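Local atomic coordinates of putative transcriptional regulator protein, LacI family (PDB entry 3MIZ), a protein that is probably a LacI-family transcriptional repressor, binding regulatory DNA through a part absent from this construct and folding here as a periplasmic-binding-protein-like regulatory domain. Residues V30-G35 against M97-P102; P109-D114 against G257-K262; R124-R129 against P198-S203; R222-V227 against L242-T247. All coordinates share one frame; numbering follows the deposited sequence.

Contact 1. Residues V30-G35 against M97-P102; sequences VDIVRG and MINCRP
Ile-32 meets Ile-98 and Asn-99 in an apolar contact, and no stack of flat groups takes part; the one planar pairing lies within the helix, where the carboxylate carbon of Asp-31 sits at the edge of the Arg-34 guanidinium, in its plane. There NH1 of Arg-34 reaches OD2 of Asp-31 at 3.3 Å in a weak, bent hydrogen bond that forms part of a salt bridge. Arg-236 gives the same Asp-31 oxygen a second charged partner, while Arg-34 makes a cation-pi contact with Tyr-254.

Across the contact, both branches of Ile-32 are used. CG2 of Ile-32 lies 3.9 Å from CG2 of Ile-98, and the two side chains slide past each other in opposite directions. The other branch runs extended (chi2 173°), which carries CD1 of Ile-32 out to CB of Asn-99 at 4.0 Å, the two side chains crossing at about a right angle. The chain turns a corner at Ile-98 and Asn-99, the latter with a positive phi of 78°, and this brings two successive side chains to bear on one isoleucine. Backbone hydrogen bonds tie this corner to Tyr-76 through Ile-98 and to Ile-111 through Asn-99.

Ile-32 also touches Val-77 and Tyr-253, which places the contact where the first turn of helix 30-42 packs beside the C-terminal ends of strands 73-78 and 95-97 of a parallel sheet, a layering characteristic of the Rossmann-like subdomains of LacI-type and periplasmic binding proteins.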
loop_
_atom_site.group_PDB
_atom_site.type_symbol
_atom_site.label_atom_id
_atom_site.label_comp_id
_atom_site.label_asym_id
_atom_site.label_seq_id
_atom_site.Cartn_x
_atom_site.Cartn_y
_atom_site.Cartn_z
ATOM N N VAL A 30 -5.013 -0.133 5.320
ATOM C CA VAL A 30 -5.911 -1.233 5.013
ATOM C C VAL A 30 -5.937 -2.237 6.150
ATOM O O VAL A 30 -6.893 -3.000 6.281
ATOM C CB VAL A 30 -5.485 -1.965 3.722
ATOM C CG1 VAL A 30 -5.496 -0.998 2.549
ATOM C CG2 VAL A 30 -4.105 -2.576 3.901
ATOM N N ASP A 31 -4.887 -2.244 6.972
ATOM C CA ASP A 31 -4.837 -3.170 8.099
ATOM C C ASP A 31 -6.014 -2.956 9.048
ATOM O O ASP A 31 -6.431 -3.878 9.747
ATOM C CB ASP A 31 -3.516 -3.028 8.857
ATOM C CG ASP A 31 -2.643 -4.257 8.727
ATOM O OD1 ASP A 31 -2.514 -4.780 7.599
ATOM O OD2 ASP A 31 -2.085 -4.700 9.752
ATOM N N ILE A 32 -6.552 -1.739 9.088
ATOM C CA ILE A 32 -7.701 -1.501 9.955
ATOM C C ILE A 32 -8.833 -2.323 9.366
ATOM O O ILE A 32 -9.561 -3.014 10.080
ATOM C CB ILE A 32 -8.126 -0.021 9.975
ATOM C CG1 ILE A 32 -7.043 0.821 10.647
ATOM C CG2 ILE A 32 -9.450 0.127 10.754
ATOM C CD1 ILE A 32 -7.302 2.321 10.557
ATOM N N VAL A 33 -8.975 -2.245 8.049
ATOM C CA VAL A 33 -10.024 -2.983 7.363
ATOM C C VAL A 33 -9.800 -4.471 7.587
ATOM O O VAL A 33 -10.745 -5.216 7.837
ATOM C CB VAL A 33 -10.025 -2.657 5.864
ATOM C CG1 VAL A 33 -11.198 -3.338 5.179
ATOM C CG2 VAL A 33 -10.098 -1.150 5.674
ATOM N N ARG A 34 -8.541 -4.891 7.517
ATOM C CA ARG A 34 -8.184 -6.286 7.740
ATOM C C ARG A 34 -8.652 -6.721 9.128
ATOM O O ARG A 34 -9.182 -7.817 9.301
ATOM C CB ARG A 34 -6.662 -6.456 7.629
ATOM C CG ARG A 34 -6.157 -7.851 7.952
ATOM C CD ARG A 34 -4.646 -7.841 8.175
ATOM N NE ARG A 34 -4.219 -9.020 8.918
ATOM C CZ ARG A 34 -3.139 -9.073 9.687
ATOM N NH1 ARG A 34 -2.361 -8.003 9.821
ATOM N NH2 ARG A 34 -2.840 -10.193 10.333
ATOM N N GLY A 35 -8.449 -5.853 10.115
ATOM C CA GLY A 35 -8.864 -6.162 11.471
ATOM C C GLY A 35 -10.377 -6.211 11.576
ATOM O O GLY A 35 -10.936 -7.100 12.224
HETATM N N MSE A 97 -15.865 5.629 15.684
HETATM C CA MSE A 97 -14.803 6.212 14.868
HETATM C C MSE A 97 -13.477 5.502 15.135
HETATM O O MSE A 97 -13.149 5.206 16.279
HETATM C CB MSE A 97 -14.674 7.712 15.176
HETATM C CG MSE A 97 -15.913 8.508 14.774
HETATM SE SE MSE A 97 -15.831 10.375 15.311
HETATM C CE MSE A 97 -14.510 10.967 14.049
ATOM N N ILE A 98 -12.729 5.216 14.072
ATOM C CA ILE A 98 -11.440 4.538 14.207
ATOM C C ILE A 98 -10.334 5.308 13.488
ATOM O O ILE A 98 -10.445 5.601 12.291
ATOM C CB ILE A 98 -11.493 3.110 13.629
ATOM C CG1 ILE A 98 -12.626 2.314 14.303
ATOM C CG2 ILE A 98 -10.142 2.409 13.874
ATOM C CD1 ILE A 98 -13.006 1.018 13.565
ATOM N N ASN A 99 -9.281 5.620 14.236
ATOM C CA ASN A 99 -8.102 6.351 13.751
ATOM C C ASN A 99 -8.388 7.845 13.657
ATOM O O ASN A 99 -7.660 8.598 13.001
ATOM C CB ASN A 99 -7.661 5.835 12.376
ATOM C CG ASN A 99 -6.191 6.105 12.100
ATOM O OD1 ASN A 99 -5.757 6.152 10.950
ATOM N ND2 ASN A 99 -5.419 6.274 13.160
ATOM N N CYS A 100 -9.459 8.266 14.317
ATOM C CA CYS A 100 -9.856 9.655 14.309
ATOM C C CYS A 100 -10.688 9.958 15.548
ATOM O O CYS A 100 -11.141 9.050 16.251
ATOM C CB CYS A 100 -10.654 9.969 13.034
ATOM S SG CYS A 100 -12.087 8.878 12.728
ATOM N N ARG A 101 -10.867 11.245 15.811
ATOM C CA ARG A 101 -11.626 11.708 16.960
ATOM C C ARG A 101 -12.568 12.821 16.500
ATOM O O ARG A 101 -12.220 13.617 15.625
ATOM C CB ARG A 101 -10.655 12.239 18.019
ATOM C CG ARG A 101 -11.167 13.382 18.872
ATOM C CD ARG A 101 -10.023 13.985 19.669
ATOM N NE ARG A 101 -8.782 13.927 18.897
ATOM C CZ ARG A 101 -7.598 14.369 19.313
ATOM N NH1 ARG A 101 -7.462 14.925 20.514
ATOM N NH2 ARG A 101 -6.539 14.229 18.530
ATOM N N PRO A 102 -13.766 12.893 17.092
ATOM C CA PRO A 102 -14.709 13.941 16.695
ATOM C C PRO A 102 -14.235 15.315 17.140
ATOM O O PRO A 102 -13.529 15.438 18.142
ATOM C CB PRO A 102 -15.998 13.527 17.400
ATOM C CG PRO A 102 -15.485 12.892 18.669
ATOM C CD PRO A 102 -14.328 12.047 18.162
#

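Contact 2. Residues P109-D114 against G257-K262; sequences PSIEPD and GREGAK
Ile-111 reaches from strand 110-113 to Glu-259 and Gly-260 on helix 253-268, and its side chain divides between them at CB. CB leaves the strand toward the helix. From there, the CG2 methyl of Ile-111 goes to the glycine, ending 4.4 Å from CA of Gly-260. CG1 takes the other path: it stands anti to the backbone N (chi1 -173°), which leaves CG2 wedged between that N and the carbonyl carbon. CG1 itself is a spacer, and the extended second torsion carries the tip of Ile-111, CD1, to CB of Glu-259 at 3.7 Å. The two side chains cross there at about a right angle.

Only the first carbon of the glutamate is used. Its chain bends at chi2 (-62°) and takes the carboxylate away from the strand, where OE1 has a long, weak ion pair with Arg-278; an acidic residue can thus lend its CB to a buried methyl while keeping its charge at the surface. The glycine matters in another way: CA of Ile-111 and CA of Gly-260 are 6.8 Å apart, and no side chain of Gly-260 intervenes between the helix backbone and CG2.

Around this pair, Leu-256 and Trp-263 of the same helix, Ile-98 and Val-280 also touch Ile-111. Strand 110-113 runs parallel to strand 277-285, and helix 253-268 lies against strand 110-113 while packing with Ala-261 on Ile-36 and Trp-39 of helix 30-42.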
loop_
_atom_site.group_PDB
_atom_site.type_symbol
_atom_site.label_atom_id
_atom_site.label_comp_id
_atom_site.label_asym_id
_atom_site.label_seq_id
_atom_site.Cartn_x
_atom_site.Cartn_y
_atom_site.Cartn_z
ATOM N N PRO A 109 -18.173 7.532 20.079
ATOM C CA PRO A 109 -17.029 6.838 20.670
ATOM C C PRO A 109 -15.918 6.781 19.626
ATOM O O PRO A 109 -16.185 6.751 18.422
ATOM C CB PRO A 109 -17.589 5.460 21.009
ATOM C CG PRO A 109 -18.717 5.291 20.041
ATOM C CD PRO A 109 -19.351 6.650 20.024
ATOM N N SER A 110 -14.673 6.778 20.082
ATOM C CA SER A 110 -13.560 6.749 19.150
ATOM C C SER A 110 -12.376 6.001 19.724
ATOM O O SER A 110 -12.175 5.964 20.938
ATOM C CB SER A 110 -13.132 8.169 18.784
ATOM O OG SER A 110 -12.708 8.880 19.930
ATOM N N ILE A 111 -11.602 5.394 18.836
ATOM C CA ILE A 111 -10.419 4.660 19.246
ATOM C C ILE A 111 -9.308 5.028 18.260
ATOM O O ILE A 111 -9.481 4.936 17.041
ATOM C CB ILE A 111 -10.719 3.139 19.283
ATOM C CG1 ILE A 111 -9.531 2.387 19.879
ATOM C CG2 ILE A 111 -11.081 2.635 17.891
ATOM C CD1 ILE A 111 -9.859 0.943 20.307
ATOM N N GLU A 112 -8.184 5.483 18.805
ATOM C CA GLU A 112 -7.039 5.927 18.014
ATOM C C GLU A 112 -5.721 5.365 18.536
ATOM O O GLU A 112 -5.637 4.903 19.676
ATOM C CB GLU A 112 -6.899 7.442 18.100
ATOM C CG GLU A 112 -8.084 8.275 17.654
ATOM C CD GLU A 112 -7.928 9.706 18.129
ATOM O OE1 GLU A 112 -8.213 9.967 19.318
ATOM O OE2 GLU A 112 -7.501 10.563 17.329
ATOM N N PRO A 113 -4.662 5.445 17.714
ATOM C CA PRO A 113 -3.332 4.962 18.095
ATOM C C PRO A 113 -2.658 6.111 18.842
ATOM O O PRO A 113 -3.024 7.278 18.651
ATOM C CB PRO A 113 -2.677 4.684 16.746
ATOM C CG PRO A 113 -3.208 5.794 15.906
ATOM C CD PRO A 113 -4.687 5.827 16.289
ATOM N N ASP A 114 -1.675 5.801 19.680
ATOM C CA ASP A 114 -0.995 6.834 20.448
ATOM C C ASP A 114 0.337 7.256 19.817
ATOM O O ASP A 114 1.400 6.796 20.234
ATOM C CB ASP A 114 -0.751 6.332 21.871
ATOM C CG ASP A 114 -0.576 7.456 22.866
ATOM O OD1 ASP A 114 -0.055 8.527 22.491
ATOM O OD2 ASP A 114 -0.948 7.251 24.040
ATOM N N GLY A 257 -8.896 -1.998 14.293
ATOM C CA GLY A 257 -10.025 -2.489 13.525
ATOM C C GLY A 257 -10.817 -3.532 14.297
ATOM O O GLY A 257 -12.040 -3.446 14.393
ATOM N N ARG A 258 -10.128 -4.521 14.860
ATOM C CA ARG A 258 -10.816 -5.553 15.628
ATOM C C ARG A 258 -11.521 -4.961 16.844
ATOM O O ARG A 258 -12.687 -5.276 17.110
ATOM C CB ARG A 258 -9.828 -6.629 16.085
ATOM C CG ARG A 258 -9.181 -7.411 14.956
ATOM C CD ARG A 258 -8.349 -8.549 15.535
ATOM N NE ARG A 258 -9.157 -9.412 16.390
ATOM C CZ ARG A 258 -10.144 -10.181 15.943
ATOM N NH1 ARG A 258 -10.438 -10.201 14.651
ATOM N NH2 ARG A 258 -10.849 -10.919 16.789
ATOM N N GLU A 259 -10.822 -4.105 17.587
ATOM C CA GLU A 259 -11.420 -3.491 18.774
ATOM C C GLU A 259 -12.596 -2.593 18.401
ATOM O O GLU A 259 -13.642 -2.627 19.051
ATOM C CB GLU A 259 -10.378 -2.676 19.551
ATOM C CG GLU A 259 -9.394 -3.513 20.365
ATOM C CD GLU A 259 -10.082 -4.339 21.436
ATOM O OE1 GLU A 259 -10.878 -3.772 22.218
ATOM O OE2 GLU A 259 -9.823 -5.558 21.500
ATOM N N GLY A 260 -12.418 -1.788 17.358
ATOM C CA GLY A 260 -13.479 -0.897 16.919
ATOM C C GLY A 260 -14.740 -1.645 16.541
ATOM O O GLY A 260 -15.844 -1.234 16.901
ATOM N N ALA A 261 -14.576 -2.746 15.812
ATOM C CA ALA A 261 -15.709 -3.557 15.379
ATOM C C ALA A 261 -16.460 -4.149 16.573
ATOM O O ALA A 261 -17.684 -4.084 16.629
ATOM C CB ALA A 261 -15.231 -4.677 14.437
ATOM N N LYS A 262 -15.730 -4.718 17.528
ATOM C CA LYS A 262 -16.369 -5.301 18.705
ATOM C C LYS A 262 -17.135 -4.222 19.463
ATOM O O LYS A 262 -18.272 -4.430 19.894
ATOM C CB LYS A 262 -15.331 -5.936 19.637
ATOM C CG LYS A 262 -15.966 -6.586 20.860
ATOM C CD LYS A 262 -14.941 -7.067 21.866
ATOM C CE LYS A 262 -15.639 -7.616 23.108
ATOM N NZ LYS A 262 -14.677 -8.168 24.099
#

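Contact 3. Residues R124-R129 against P198-S203; sequences RYLLER and PTAIMS
Helix-on-sheet packing of an alpha/beta subdomain brings Leu-126, on the last turn of helix 115-127, down onto Ala-200 and Met-202 of strand 200-203. These two strand residues, separated by one, both offer side chains to the leucine, while Ile-201 between them points away from it.

Leu-126 holds CG anti to its own carbonyl carbon (chi1 -69°), and its CB points toward the strand. Both methyls of the forked end touch the strand residues. CD2 of Leu-126 rests at 4.0 Å on CB of Ala-200, and CD1 is scarcely farther from that same carbon, at 4.1 Å; the alanine methyl is therefore shared by the whole fork. CD1 of Leu-126 also meets CG of Met-202 at 3.5 Å, a tight carbon-carbon approach. The selenium of this selenomethionine lies 4.1 Å from CD1 of Leu-126, and the side chains of Leu-126 and Met-202 slide past each other in opposite directions. A turn about the CG-SE bond (chi3 75°) swings the terminal methyl aside, which leaves CG and SE to do the touching. The closest CA pair is that of Leu-126 and Ala-200, 7.5 Å apart, consistent with the small side chain there.

His-131 adds to the packing against Leu-126 and Ala-200, and Val-230 to that against Leu-126 and Met-202. Strand 200-203 lies between strands 134-138 and 228-230, parallel to both; helix 115-127 covers one face, and Ile-201 reaches Met-191 and Leu-192 of helix 184-192 on the other.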
loop_
_atom_site.group_PDB
_atom_site.type_symbol
_atom_site.label_atom_id
_atom_site.label_comp_id
_atom_site.label_asym_id
_atom_site.label_seq_id
_atom_site.Cartn_x
_atom_site.Cartn_y
_atom_site.Cartn_z
ATOM N N ARG A 124 13.224 7.487 23.526
ATOM C CA ARG A 124 13.888 6.984 24.735
ATOM C C ARG A 124 14.774 5.782 24.386
ATOM O O ARG A 124 15.838 5.576 24.988
ATOM C CB ARG A 124 12.851 6.556 25.778
ATOM C CG ARG A 124 12.023 7.695 26.370
ATOM C CD ARG A 124 10.886 7.134 27.214
ATOM N NE ARG A 124 11.359 6.210 28.247
ATOM C CZ ARG A 124 11.734 6.572 29.471
ATOM N NH1 ARG A 124 11.698 7.848 29.835
ATOM N NH2 ARG A 124 12.137 5.651 30.340
ATOM N N TYR A 125 14.320 4.980 23.430
ATOM C CA TYR A 125 15.069 3.808 22.982
ATOM C C TYR A 125 16.470 4.241 22.541
ATOM O O TYR A 125 17.473 3.651 22.947
ATOM C CB TYR A 125 14.324 3.129 21.826
ATOM C CG TYR A 125 15.080 1.990 21.177
ATOM C CD1 TYR A 125 15.988 2.227 20.145
ATOM C CD2 TYR A 125 14.896 0.676 21.601
ATOM C CE1 TYR A 125 16.693 1.185 19.550
ATOM C CE2 TYR A 125 15.598 -0.378 21.011
ATOM C CZ TYR A 125 16.492 -0.116 19.988
ATOM O OH TYR A 125 17.185 -1.154 19.405
ATOM N N LEU A 126 16.530 5.281 21.718
ATOM C CA LEU A 126 17.802 5.795 21.239
ATOM C C LEU A 126 18.626 6.393 22.379
ATOM O O LEU A 126 19.824 6.134 22.481
ATOM C CB LEU A 126 17.564 6.836 20.146
ATOM C CG LEU A 126 17.008 6.238 18.850
ATOM C CD1 LEU A 126 16.621 7.336 17.873
ATOM C CD2 LEU A 126 18.068 5.307 18.229
ATOM N N LEU A 127 17.983 7.181 23.240
ATOM C CA LEU A 127 18.668 7.816 24.375
ATOM C C LEU A 127 19.300 6.795 25.316
ATOM O O LEU A 127 20.390 7.021 25.856
ATOM C CB LEU A 127 17.689 8.692 25.167
ATOM C CG LEU A 127 17.067 9.850 24.385
ATOM C CD1 LEU A 127 16.024 10.571 25.245
ATOM C CD2 LEU A 127 18.169 10.811 23.954
ATOM N N GLU A 128 18.616 5.676 25.527
ATOM C CA GLU A 128 19.143 4.640 26.402
ATOM C C GLU A 128 20.237 3.859 25.679
ATOM O O GLU A 128 20.928 3.038 26.287
ATOM C CB GLU A 128 18.023 3.696 26.843
ATOM C CG GLU A 128 16.845 4.416 27.486
ATOM C CD GLU A 128 15.785 3.468 28.015
ATOM O OE1 GLU A 128 15.399 2.529 27.284
ATOM O OE2 GLU A 128 15.332 3.664 29.163
ATOM N N ARG A 129 20.391 4.119 24.383
ATOM C CA ARG A 129 21.409 3.443 23.581
ATOM C C ARG A 129 22.589 4.357 23.239
ATOM O O ARG A 129 23.225 4.194 22.194
ATOM C CB ARG A 129 20.804 2.886 22.285
ATOM C CG ARG A 129 19.659 1.888 22.467
ATOM C CD ARG A 129 20.074 0.686 23.280
ATOM N NE ARG A 129 19.084 -0.393 23.244
ATOM C CZ ARG A 129 17.838 -0.300 23.700
ATOM N NH1 ARG A 129 17.396 0.832 24.236
ATOM N NH2 ARG A 129 17.037 -1.355 23.648
ATOM N N PRO A 198 24.669 13.675 13.011
ATOM C CA PRO A 198 23.972 12.937 14.071
ATOM C C PRO A 198 24.316 11.445 14.001
ATOM O O PRO A 198 24.623 10.926 12.925
ATOM C CB PRO A 198 22.491 13.220 13.782
ATOM C CG PRO A 198 22.466 13.518 12.311
ATOM C CD PRO A 198 23.712 14.350 12.119
ATOM N N THR A 199 24.278 10.768 15.147
ATOM C CA THR A 199 24.592 9.343 15.212
ATOM C C THR A 199 23.345 8.493 15.002
ATOM O O THR A 199 23.437 7.300 14.729
ATOM C CB THR A 199 25.233 8.965 16.578
ATOM O OG1 THR A 199 24.293 9.194 17.634
ATOM C CG2 THR A 199 26.477 9.809 16.832
ATOM N N ALA A 200 22.180 9.122 15.136
ATOM C CA ALA A 200 20.908 8.442 14.945
ATOM C C ALA A 200 19.950 9.397 14.244
ATOM O O ALA A 200 19.997 10.612 14.463
ATOM C CB ALA A 200 20.320 7.999 16.297
ATOM N N ILE A 201 19.106 8.849 13.379
ATOM C CA ILE A 201 18.123 9.666 12.669
ATOM C C ILE A 201 16.778 8.977 12.777
ATOM O O ILE A 201 16.643 7.780 12.498
ATOM C CB ILE A 201 18.463 9.858 11.167
ATOM C CG1 ILE A 201 19.706 10.741 11.019
ATOM C CG2 ILE A 201 17.286 10.563 10.444
ATOM C CD1 ILE A 201 20.154 10.949 9.580
HETATM N N MSE A 202 15.787 9.737 13.216
HETATM C CA MSE A 202 14.446 9.205 13.354
HETATM C C MSE A 202 13.689 9.679 12.144
HETATM O O MSE A 202 13.656 10.876 11.857
HETATM C CB MSE A 202 13.781 9.731 14.625
HETATM C CG MSE A 202 14.375 9.179 15.896
HETATM SE SE MSE A 202 13.344 9.711 17.431
HETATM C CE MSE A 202 11.835 8.551 17.225
ATOM N N SER A 203 13.101 8.731 11.424
ATOM C CA SER A 203 12.336 9.041 10.229
ATOM C C SER A 203 10.875 9.287 10.585
ATOM O O SER A 203 10.286 8.547 11.387
ATOM C CB SER A 203 12.440 7.877 9.236
ATOM O OG SER A 203 11.731 8.158 8.044
#

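Contact 4. Residues R222-V227 against L242-T247; sequences RIPQDV and LKPELT
Ile-223 and Pro-224 pack against the ring of Pro-244, and Arg-222, just ahead of them, fastens the short helix 223-226 that carries both. The backbone N of Arg-222 donates to OD1 of Asp-226 at 2.8 Å, nearly straight at 163°, and NH1 of Arg-222 bonds OE1 of Gln-225 at 2.7 Å, in the carbonyl plane and on a lone pair. Arg-222 O accepts from both Asp-226 N and Val-227 N, which closes the turn.

Ile-223 follows, its side chain crossing the proline obliquely. CB of Ile-223 lies 3.6 Å from CD of Pro-244; of the branches of Ile-223, CG1 also meets that CD at 3.6 Å, while CG2, anti to the backbone N, reaches CG of Pro-244 at 3.7 Å. Pro-224 comes next, and CD of Pro-224 lies 3.7 Å from CG of Pro-244. Two neighbouring residues thus meet the CG and CD atoms of one proline ring, all through carbon. Val-227 then leaves helical geometry and leads into strand 228-230.

An alanine in place of Pro-244 would remove CG and CD, and is likely to open a gap beside Ile-223 and Pro-224 and weaken the preference for the cis peptide.

Pro-244 O accepts a hydrogen bond from Tyr-213 OH, and Leu-242 packs on Ile-210 of the second subunit. With a cis bond before Pro-244 and extended angles at Lys-243 and Pro-244, residues 242-245 form a type VI (VIb) beta turn, here packed against a short helix beside the sheet of the second subdomain.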
loop_
_atom_site.group_PDB
_atom_site.type_symbol
_atom_site.label_atom_id
_atom_site.label_comp_id
_atom_site.label_asym_id
_atom_site.label_seq_id
_atom_site.Cartn_x
_atom_site.Cartn_y
_atom_site.Cartn_z
ATOM N N ARG A 222 27.555 3.015 6.978
ATOM C CA ARG A 222 26.948 1.710 7.238
ATOM C C ARG A 222 25.838 1.983 8.239
ATOM O O ARG A 222 26.031 2.738 9.197
ATOM C CB ARG A 222 27.979 0.752 7.838
ATOM C CG ARG A 222 29.241 0.627 7.002
ATOM C CD ARG A 222 30.287 -0.263 7.669
ATOM N NE ARG A 222 31.505 -0.345 6.863
ATOM C CZ ARG A 222 32.547 -1.122 7.150
ATOM N NH1 ARG A 222 32.528 -1.891 8.230
ATOM N NH2 ARG A 222 33.609 -1.130 6.353
ATOM N N ILE A 223 24.679 1.368 8.040
ATOM C CA ILE A 223 23.565 1.655 8.927
ATOM C C ILE A 223 23.853 1.523 10.423
ATOM O O ILE A 223 24.404 2.447 11.020
ATOM C CB ILE A 223 22.307 0.858 8.531
ATOM C CG1 ILE A 223 21.997 1.088 7.049
ATOM C CG2 ILE A 223 21.123 1.303 9.383
ATOM C CD1 ILE A 223 21.756 2.554 6.667
ATOM N N PRO A 224 23.533 0.381 11.053
ATOM C CA PRO A 224 23.855 0.413 12.483
ATOM C C PRO A 224 25.249 0.951 12.845
ATOM O O PRO A 224 25.366 1.849 13.678
ATOM C CB PRO A 224 23.643 -1.040 12.915
ATOM C CG PRO A 224 24.001 -1.803 11.686
ATOM C CD PRO A 224 23.336 -1.003 10.590
ATOM N N GLN A 225 26.288 0.431 12.198
ATOM C CA GLN A 225 27.668 0.831 12.489
ATOM C C GLN A 225 27.974 2.330 12.471
ATOM O O GLN A 225 28.552 2.858 13.418
ATOM C CB GLN A 225 28.638 0.125 11.535
ATOM C CG GLN A 225 30.115 0.367 11.856
ATOM C CD GLN A 225 31.053 -0.188 10.791
ATOM O OE1 GLN A 225 30.971 -1.362 10.421
ATOM N NE2 GLN A 225 31.952 0.658 10.293
ATOM N N ASP A 226 27.600 3.014 11.398
ATOM C CA ASP A 226 27.882 4.443 11.282
ATOM C C ASP A 226 26.734 5.372 11.692
ATOM O O ASP A 226 26.969 6.470 12.205
ATOM C CB ASP A 226 28.346 4.734 9.855
ATOM C CG ASP A 226 29.666 4.046 9.534
ATOM O OD1 ASP A 226 29.933 3.766 8.350
ATOM O OD2 ASP A 226 30.442 3.792 10.481
ATOM N N VAL A 227 25.496 4.938 11.468
ATOM C CA VAL A 227 24.337 5.743 11.848
ATOM C C VAL A 227 23.126 4.849 12.077
ATOM O O VAL A 227 22.825 3.989 11.257
ATOM C CB VAL A 227 23.993 6.793 10.764
ATOM C CG1 VAL A 227 23.613 6.103 9.456
ATOM C CG2 VAL A 227 22.853 7.687 11.254
ATOM N N LEU A 242 13.867 -3.187 3.798
ATOM C CA LEU A 242 15.125 -2.543 4.138
ATOM C C LEU A 242 16.004 -3.516 4.913
ATOM O O LEU A 242 15.516 -4.333 5.700
ATOM C CB LEU A 242 14.881 -1.293 4.990
ATOM C CG LEU A 242 13.959 -0.224 4.391
ATOM C CD1 LEU A 242 13.718 0.877 5.415
ATOM C CD2 LEU A 242 14.573 0.338 3.115
ATOM N N LYS A 243 17.304 -3.430 4.666
ATOM C CA LYS A 243 18.279 -4.265 5.352
ATOM C C LYS A 243 19.363 -3.290 5.784
ATOM O O LYS A 243 19.906 -2.558 4.954
ATOM C CB LYS A 243 18.874 -5.310 4.398
ATOM C CG LYS A 243 17.850 -6.195 3.696
ATOM C CD LYS A 243 17.120 -7.115 4.664
ATOM C CE LYS A 243 16.118 -7.995 3.925
ATOM N NZ LYS A 243 15.410 -8.942 4.828
ATOM N N PRO A 244 19.691 -3.257 7.082
ATOM C CA PRO A 244 19.117 -4.075 8.159
ATOM C C PRO A 244 17.635 -3.814 8.400
ATOM O O PRO A 244 17.113 -2.740 8.066
ATOM C CB PRO A 244 19.959 -3.685 9.367
ATOM C CG PRO A 244 20.232 -2.234 9.108
ATOM C CD PRO A 244 20.596 -2.231 7.633
ATOM N N GLU A 245 16.960 -4.809 8.977
ATOM C CA GLU A 245 15.539 -4.706 9.292
ATOM C C GLU A 245 15.328 -3.454 10.146
ATOM O O GLU A 245 16.038 -3.237 11.122
ATOM C CB GLU A 245 15.084 -5.949 10.064
ATOM C CG GLU A 245 15.068 -7.224 9.245
ATOM C CD GLU A 245 13.986 -7.219 8.181
ATOM O OE1 GLU A 245 14.038 -6.354 7.281
ATOM O OE2 GLU A 245 13.078 -8.080 8.248
ATOM N N LEU A 246 14.334 -2.653 9.776
ATOM C CA LEU A 246 14.034 -1.390 10.458
ATOM C C LEU A 246 13.337 -1.460 11.816
ATOM O O LEU A 246 12.240 -2.013 11.943
ATOM C CB LEU A 246 13.199 -0.509 9.527
ATOM C CG LEU A 246 12.916 0.933 9.952
ATOM C CD1 LEU A 246 14.211 1.736 9.988
ATOM C CD2 LEU A 246 11.945 1.558 8.965
ATOM N N THR A 247 13.976 -0.883 12.827
ATOM C CA THR A 247 13.393 -0.830 14.163
ATOM C C THR A 247 12.369 0.303 14.086
ATOM O O THR A 247 12.678 1.392 13.606
ATOM C CB THR A 247 14.473 -0.547 15.203
ATOM O OG1 THR A 247 15.303 -1.716 15.327
ATOM C CG2 THR A 247 13.854 -0.211 16.556
#

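Contacts 1 and 2 share the first subdomain, with centres 6 Å apart; probable backbone hydrogen bonds from Asn-99 N to Ile-111 O (2.9 Å) and from Met-97 N to Pro-109 O (3.0 Å) join them. Contacts 3 and 4 lie in the second, centres 12 Å apart, touching where CG2 of Val-227 packs on O of Thr-199. Between the pairs, centres are 29 to 33 Å apart. Along the chain contact 1 closes first; contacts 3 and 4 follow inside the loop closed by contact 2. The chain leaves the first subdomain after strand 110-113 and returns by strand 248-250; as in LacI-type regulators, each lobe combines non-contiguous parts. Contacts 1 and 4 both touch the second subunit.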